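Local coordinates for Wnt inhibitor of Dorsal protein (Drosophila melanogaster, PDB 4KRR) that probably acts as a secreted Wnt ligand for frizzled receptors, the present chain being its N-terminal domain and linker, at residues A64-H68 with L155-I161; F39-N43 with V58-S62. The contacts are given in a common frame with arbitrary orientation. Numbering follows the deposited sequence.

Contact 1 of 2, residues A64-H68 with L155-I161; sequences AAIVH and LKPFEAI
One turn from the middle of helix 53-75 (64-68, regular alpha-helix, His68 N to Ala64 O 2.9 Å) faces the place where the strand 149-155 gives way to helix 158-170. Leu155 and Lys156 are extended (psi 145° and 159°), Pro157 takes the N-cap position, and helical angles begin at Phe158; Ala160 N then bonds to Pro157 O at 3.1 Å. The nearest CA pairs are His68 with Leu155 (7.3 Å), Ala65 with Phe158 (7.3 Å) and Ala64 with Ile161 (8.1 Å).

The one hydrogen bond between the segments runs from His68 NE2 to Lys156 O, 2.9 Å long with an N-H...O angle of 157°. The t rotamer of His68 carries the imidazole across the gap to this carbonyl, just ahead of the N-cap. In the helical N-terminal domain of this Wnt, the bond joins helix 53-75 to the connection between the hairpin 130-136/149-155 and helix 158-170.

Phe158, also t at chi1, turns its edge toward the face of His68, with centroids 5.6 Å apart and planes at 69°; its CB lies over the same imidazole in a CH-pi contact, 4.2 Å from the centroid.

Apolar packing joins Phe158 to the two alanines: Phe158 CZ is 3.5 Å from Ala65 CB and Phe158 CE1 3.9 Å from Ala64 CB, the small alanines making room for the phenyl ring. The side chain of Phe158 also touches Gln18 and Ser22 of helix 8-26. His68 CD2 makes van der Waals contacts with Leu155 CD1 at 3.7 Å and, near the plane of the imidazole at its edge, with Ile161 CD1 at 3.5 Å.

Contact 2 of 2, residues F39-N43 with V58-S62; sequences FVQKN and VAAIS
Both segments are alpha-helical, 39-43 from the short helix 36-44 and 58-62 from the first half of helix 53-75, and they cross almost at right angles (signed angle -85°) with axes 10.3 Å apart. This is helix-helix packing within the helical N-terminal domain of the Wnt fold. Phe39 and Val58 (CA-CA 6.9 Å) and Asn43 and Ala59 (7.0 Å) set the register.

Val58 points toward the other helix and is met by three of its residues: Phe39 CE1 and Asn43 ND2 each lie 3.8 Å from Val58 CG1, and Lys42 CD is 3.7 Å from Val58 CG2. The Lys42 side chain leads away, and its NZ forms a salt bridge with Asp55. Phe39 (chi1 t) places CE1 4.1 Å from Ile61 CG2, which lies at the ring edge, while its side chain also packs on Ala19, Leu20 and Cys23 of helix 8-26. Ser62, in the m rotamer, accepts a hydrogen bond at OG from Asn43 ND2 (3.0 Å) and donates from OG to Val58 O at 2.6 Å.

How the contacts relate
From the N terminus, helix 8-26 comes first and later packs against both contacts. Contact 2 then closes a short loop, bringing helix 36-44 against the first half of helix 53-75 with 14 residues between its segments. Only after that, further along the same helix, does contact 1 open; its loop spans 86 residues, including helices 97-107 and 113-127 and the hairpin 130-136/149-155, before the chain returns at the end of strand 149-155 and the start of helix 158-170. The two contacts are thus in series, neither nested nor crossing. Helix 53-75 is common to both, and although their centres lie 15 Å apart they touch where Phe158 CZ packs on Ile61 CD1 at 3.5 Å.

Contact 1 of 2, residues A64-H68 with L155-I161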
ATOM      1  N   ALA A  64       1.624   0.239   0.833  1.00 31.00           N
ATOM      2  CA  ALA A  64       0.399   0.707   0.194  1.00 35.86           C
ATOM      3  C   ALA A  64       0.049   2.131   0.617  1.00 32.05           C
ATOM      4  O   ALA A  64      -0.381   2.942  -0.202  1.00 35.67           O
ATOM      5  CB  ALA A  64      -0.754  -0.240   0.497  1.00 30.06           C
ATOM      6  N   ALA A  65       0.240   2.428   1.899  1.00 37.43           N
ATOM      7  CA  ALA A  65      -0.092   3.744   2.433  1.00 36.69           C
ATOM      8  C   ALA A  65       0.872   4.810   1.929  1.00 38.61           C
ATOM      9  O   ALA A  65       0.481   5.952   1.696  1.00 42.61           O
ATOM     10  CB  ALA A  65      -0.101   3.713   3.950  1.00 41.44           C
ATOM     11  N   ILE A  66       2.133   4.429   1.764  1.00 42.35           N
ATOM     12  CA  ILE A  66       3.147   5.348   1.266  1.00 38.15           C
ATOM     13  C   ILE A  66       2.894   5.682  -0.202  1.00 39.70           C
ATOM     14  O   ILE A  66       2.977   6.843  -0.605  1.00 43.63           O
ATOM     15  CB  ILE A  66       4.568   4.769   1.451  1.00 34.55           C
ATOM     16  CG1 ILE A  66       4.908   4.679   2.941  1.00 37.45           C
ATOM     17  CG2 ILE A  66       5.601   5.624   0.732  1.00 37.88           C
ATOM     18  CD1 ILE A  66       6.266   4.074   3.226  1.00 35.43           C
ATOM     19  N   VAL A  67       2.576   4.659  -0.992  1.00 38.15           N
ATOM     20  CA  VAL A  67       2.289   4.843  -2.412  1.00 35.37           C
ATOM     21  C   VAL A  67       0.983   5.614  -2.619  1.00 36.67           C
ATOM     22  O   VAL A  67       0.890   6.477  -3.494  1.00 40.06           O
ATOM     23  CB  VAL A  67       2.244   3.491  -3.162  1.00 41.26           C
ATOM     24  CG1 VAL A  67       1.810   3.688  -4.608  1.00 40.20           C
ATOM     25  CG2 VAL A  67       3.607   2.804  -3.101  1.00 38.59           C
ATOM     26  N   HIS A  68      -0.019   5.304  -1.800  1.00 35.90           N
ATOM     27  CA  HIS A  68      -1.293   6.012  -1.840  1.00 31.77           C
ATOM     28  C   HIS A  68      -1.082   7.491  -1.531  1.00 41.98           C
ATOM     29  O   HIS A  68      -1.666   8.362  -2.175  1.00 48.27           O
ATOM     30  CB  HIS A  68      -2.274   5.398  -0.836  1.00 35.73           C
ATOM     31  CG  HIS A  68      -3.670   5.931  -0.939  1.00 44.27           C
ATOM     32  ND1 HIS A  68      -4.052   7.136  -0.387  1.00 43.22           N
ATOM     33  CD2 HIS A  68      -4.782   5.414  -1.515  1.00 45.21           C
ATOM     34  CE1 HIS A  68      -5.335   7.341  -0.626  1.00 45.34           C
ATOM     35  NE2 HIS A  68      -5.802   6.311  -1.307  1.00 44.56           N
ATOM     36  N   LEU A 155      -7.452   7.153  -6.712  1.00 45.35           N
ATOM     37  CA  LEU A 155      -7.368   5.955  -5.886  1.00 47.44           C
ATOM     38  C   LEU A 155      -8.516   5.923  -4.885  1.00 41.92           C
ATOM     39  O   LEU A 155      -8.931   6.968  -4.381  1.00 39.62           O
ATOM     40  CB  LEU A 155      -6.035   5.909  -5.137  1.00 47.30           C
ATOM     41  CG  LEU A 155      -4.785   5.521  -5.929  1.00 47.89           C
ATOM     42  CD1 LEU A 155      -3.549   5.611  -5.051  1.00 45.35           C
ATOM     43  CD2 LEU A 155      -4.935   4.120  -6.496  1.00 37.55           C
ATOM     44  N   LYS A 156      -9.021   4.724  -4.600  1.00 39.74           N
ATOM     45  CA  LYS A 156     -10.054   4.540  -3.583  1.00 44.94           C
ATOM     46  C   LYS A 156      -9.578   5.106  -2.254  1.00 47.06           C
ATOM     47  O   LYS A 156      -8.375   5.264  -2.043  1.00 46.74           O
ATOM     48  CB  LYS A 156     -10.365   3.051  -3.389  1.00 43.77           C
ATOM     49  CG  LYS A 156     -10.917   2.338  -4.600  1.00 55.73           C
ATOM     50  CD  LYS A 156     -11.287   0.902  -4.258  1.00 53.52           C
ATOM     51  CE  LYS A 156     -10.091   0.128  -3.725  1.00 54.62           C
ATOM     52  NZ  LYS A 156     -10.431  -1.294  -3.442  1.00 55.80           N
ATOM     53  N   PRO A 157     -10.523   5.420  -1.351  1.00 41.52           N
ATOM     54  CA  PRO A 157     -10.130   5.751   0.023  1.00 49.73           C
ATOM     55  C   PRO A 157      -9.295   4.617   0.608  1.00 40.53           C
ATOM     56  O   PRO A 157      -9.546   3.449   0.303  1.00 39.83           O
ATOM     57  CB  PRO A 157     -11.471   5.880   0.757  1.00 51.35           C
ATOM     58  CG  PRO A 157     -12.510   5.319  -0.183  1.00 54.19           C
ATOM     59  CD  PRO A 157     -11.974   5.546  -1.554  1.00 36.82           C
ATOM     60  N   PHE A 158      -8.302   4.955   1.420  1.00 46.28           N
ATOM     61  CA  PHE A 158      -7.337   3.956   1.861  1.00 53.44           C
ATOM     62  C   PHE A 158      -7.959   2.850   2.712  1.00 45.62           C
ATOM     63  O   PHE A 158      -7.453   1.728   2.743  1.00 40.53           O
ATOM     64  CB  PHE A 158      -6.162   4.602   2.595  1.00 44.05           C
ATOM     65  CG  PHE A 158      -5.062   3.638   2.906  1.00 45.28           C
ATOM     66  CD1 PHE A 158      -4.249   3.154   1.896  1.00 34.50           C
ATOM     67  CD2 PHE A 158      -4.855   3.194   4.200  1.00 47.12           C
ATOM     68  CE1 PHE A 158      -3.242   2.251   2.170  1.00 38.88           C
ATOM     69  CE2 PHE A 158      -3.845   2.293   4.482  1.00 40.81           C
ATOM     70  CZ  PHE A 158      -3.039   1.822   3.465  1.00 36.75           C
ATOM     71  N   GLU A 159      -9.060   3.168   3.386  1.00 38.48           N
ATOM     72  CA  GLU A 159      -9.760   2.192   4.214  1.00 39.66           C
ATOM     73  C   GLU A 159     -10.235   0.996   3.386  1.00 40.76           C
ATOM     74  O   GLU A 159     -10.258  -0.135   3.873  1.00 48.82           O
ATOM     75  CB  GLU A 159     -10.949   2.838   4.936  1.00 42.39           C
ATOM     76  CG  GLU A 159     -10.611   4.119   5.692  1.00 67.10           C
ATOM     77  CD  GLU A 159     -10.656   5.356   4.811  1.00 82.29           C
ATOM     78  OE1 GLU A 159     -11.771   5.792   4.452  1.00 92.45           O
ATOM     79  OE2 GLU A 159      -9.578   5.892   4.475  1.00 77.59           O
ATOM     80  N   ALA A 160     -10.611   1.251   2.135  1.00 40.02           N
ATOM     81  CA  ALA A 160     -11.071   0.187   1.244  1.00 43.64           C
ATOM     82  C   ALA A 160      -9.906  -0.674   0.767  1.00 41.77           C
ATOM     83  O   ALA A 160     -10.014  -1.899   0.691  1.00 39.76           O
ATOM     84  CB  ALA A 160     -11.830   0.772   0.060  1.00 46.49           C
ATOM     85  N   ILE A 161      -8.793  -0.023   0.442  1.00 38.82           N
ATOM     86  CA  ILE A 161      -7.564  -0.724   0.082  1.00 36.68           C
ATOM     87  C   ILE A 161      -7.065  -1.555   1.265  1.00 32.84           C
ATOM     88  O   ILE A 161      -6.597  -2.682   1.094  1.00 34.22           O
ATOM     89  CB  ILE A 161      -6.473   0.273  -0.377  1.00 38.19           C
ATOM     90  CG1 ILE A 161      -6.943   1.029  -1.625  1.00 37.86           C
ATOM     91  CG2 ILE A 161      -5.149  -0.444  -0.639  1.00 31.69           C
ATOM     92  CD1 ILE A 161      -6.018   2.149  -2.064  1.00 38.67           C
TER

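Contact 2 of 2, residues F39-N43 with V58-S62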
ATOM      1  N   PHE A  39       4.403  -2.433  15.574  1.00 41.49           N
ATOM      2  CA  PHE A  39       4.184  -1.962  14.211  1.00 32.83           C
ATOM      3  C   PHE A  39       5.357  -1.110  13.743  1.00 30.63           C
ATOM      4  O   PHE A  39       5.866  -1.289  12.640  1.00 36.40           O
ATOM      5  CB  PHE A  39       2.882  -1.159  14.117  1.00 37.48           C
ATOM      6  CG  PHE A  39       2.576  -0.660  12.730  1.00 33.66           C
ATOM      7  CD1 PHE A  39       1.877  -1.451  11.835  1.00 36.86           C
ATOM      8  CD2 PHE A  39       2.991   0.600  12.321  1.00 40.05           C
ATOM      9  CE1 PHE A  39       1.595  -0.998  10.561  1.00 36.80           C
ATOM     10  CE2 PHE A  39       2.716   1.056  11.047  1.00 35.38           C
ATOM     11  CZ  PHE A  39       2.016   0.256  10.165  1.00 28.01           C
ATOM     12  N   VAL A  40       5.773  -0.178  14.594  1.00 32.86           N
ATOM     13  CA  VAL A  40       6.889   0.708  14.283  1.00 42.22           C
ATOM     14  C   VAL A  40       8.199  -0.069  14.160  1.00 37.99           C
ATOM     15  O   VAL A  40       8.988   0.172  13.249  1.00 44.14           O
ATOM     16  CB  VAL A  40       7.032   1.817  15.346  1.00 44.86           C
ATOM     17  CG1 VAL A  40       8.324   2.594  15.149  1.00 54.24           C
ATOM     18  CG2 VAL A  40       5.828   2.752  15.298  1.00 45.52           C
ATOM     19  N   GLN A  41       8.419  -1.005  15.078  1.00 37.63           N
ATOM     20  CA  GLN A  41       9.646  -1.798  15.087  1.00 39.31           C
ATOM     21  C   GLN A  41       9.739  -2.707  13.862  1.00 36.98           C
ATOM     22  O   GLN A  41      10.822  -2.919  13.317  1.00 42.69           O
ATOM     23  CB  GLN A  41       9.750  -2.607  16.384  1.00 36.59           C
ATOM     24  CG  GLN A  41      10.845  -3.664  16.400  1.00 37.06           C
ATOM     25  CD  GLN A  41      12.247  -3.079  16.344  1.00 51.83           C
ATOM     26  OE1 GLN A  41      13.188  -3.749  15.916  1.00 54.43           O
ATOM     27  NE2 GLN A  41      12.396  -1.833  16.788  1.00 40.70           N
ATOM     28  N   LYS A  42       8.596  -3.232  13.427  1.00 33.43           N
ATOM     29  CA  LYS A  42       8.533  -4.024  12.202  1.00 30.11           C
ATOM     30  C   LYS A  42       8.889  -3.183  10.979  1.00 45.03           C
ATOM     31  O   LYS A  42       9.407  -3.700   9.994  1.00 42.96           O
ATOM     32  CB  LYS A  42       7.144  -4.644  12.016  1.00 37.40           C
ATOM     33  CG  LYS A  42       6.890  -5.898  12.844  1.00 47.89           C
ATOM     34  CD  LYS A  42       5.565  -6.548  12.455  1.00 49.13           C
ATOM     35  CE  LYS A  42       5.244  -7.752  13.331  1.00 40.63           C
ATOM     36  NZ  LYS A  42       6.297  -8.801  13.254  1.00 56.53           N
ATOM     37  N   ASN A  43       8.603  -1.887  11.038  1.00 43.19           N
ATOM     38  CA  ASN A  43       8.930  -0.996   9.929  1.00 43.06           C
ATOM     39  C   ASN A  43      10.360  -0.466   9.995  1.00 36.51           C
ATOM     40  O   ASN A  43      10.960  -0.152   8.967  1.00 43.18           O
ATOM     41  CB  ASN A  43       7.928   0.158   9.841  1.00 42.83           C
ATOM     42  CG  ASN A  43       6.707  -0.195   9.013  1.00 48.95           C
ATOM     43  OD1 ASN A  43       6.826  -0.736   7.913  1.00 45.94           O
ATOM     44  ND2 ASN A  43       5.524   0.101   9.539  1.00 42.38           N
ATOM     45  N   VAL A  58       2.133  -6.004   7.667  1.00 32.36           N
ATOM     46  CA  VAL A  58       2.672  -4.710   8.071  1.00 30.33           C
ATOM     47  C   VAL A  58       3.444  -4.037   6.941  1.00 40.29           C
ATOM     48  O   VAL A  58       3.257  -2.849   6.673  1.00 33.04           O
ATOM     49  CB  VAL A  58       3.559  -4.834   9.326  1.00 34.23           C
ATOM     50  CG1 VAL A  58       4.243  -3.512   9.631  1.00 31.64           C
ATOM     51  CG2 VAL A  58       2.722  -5.288  10.513  1.00 33.58           C
ATOM     52  N   ALA A  59       4.297  -4.806   6.273  1.00 29.74           N
ATOM     53  CA  ALA A  59       5.055  -4.295   5.137  1.00 29.03           C
ATOM     54  C   ALA A  59       4.125  -3.919   3.984  1.00 28.37           C
ATOM     55  O   ALA A  59       4.337  -2.908   3.313  1.00 32.79           O
ATOM     56  CB  ALA A  59       6.086  -5.322   4.680  1.00 35.90           C
ATOM     57  N   ALA A  60       3.102  -4.740   3.761  1.00 28.66           N
ATOM     58  CA  ALA A  60       2.130  -4.498   2.697  1.00 35.28           C
ATOM     59  C   ALA A  60       1.310  -3.235   2.942  1.00 36.79           C
ATOM     60  O   ALA A  60       1.195  -2.385   2.057  1.00 36.58           O
ATOM     61  CB  ALA A  60       1.208  -5.700   2.530  1.00 28.67           C
ATOM     62  N   ILE A  61       0.740  -3.112   4.139  1.00 35.09           N
ATOM     63  CA  ILE A  61      -0.096  -1.958   4.459  1.00 31.08           C
ATOM     64  C   ILE A  61       0.736  -0.673   4.513  1.00 34.26           C
ATOM     65  O   ILE A  61       0.242   0.409   4.194  1.00 39.47           O
ATOM     66  CB  ILE A  61      -0.903  -2.155   5.776  1.00 35.64           C
ATOM     67  CG1 ILE A  61      -1.990  -1.086   5.921  1.00 31.29           C
ATOM     68  CG2 ILE A  61       0.010  -2.156   6.995  1.00 34.92           C
ATOM     69  CD1 ILE A  61      -3.224  -1.331   5.065  1.00 36.54           C
ATOM     70  N   SER A  62       2.005  -0.799   4.892  1.00 36.53           N
ATOM     71  CA  SER A  62       2.893   0.355   4.971  1.00 34.51           C
ATOM     72  C   SER A  62       3.290   0.837   3.579  1.00 38.72           C
ATOM     73  O   SER A  62       3.234   2.032   3.292  1.00 40.38           O
ATOM     74  CB  SER A  62       4.136   0.030   5.803  1.00 37.94           C
ATOM     75  OG  SER A  62       3.769  -0.362   7.114  1.00 40.35           O
TER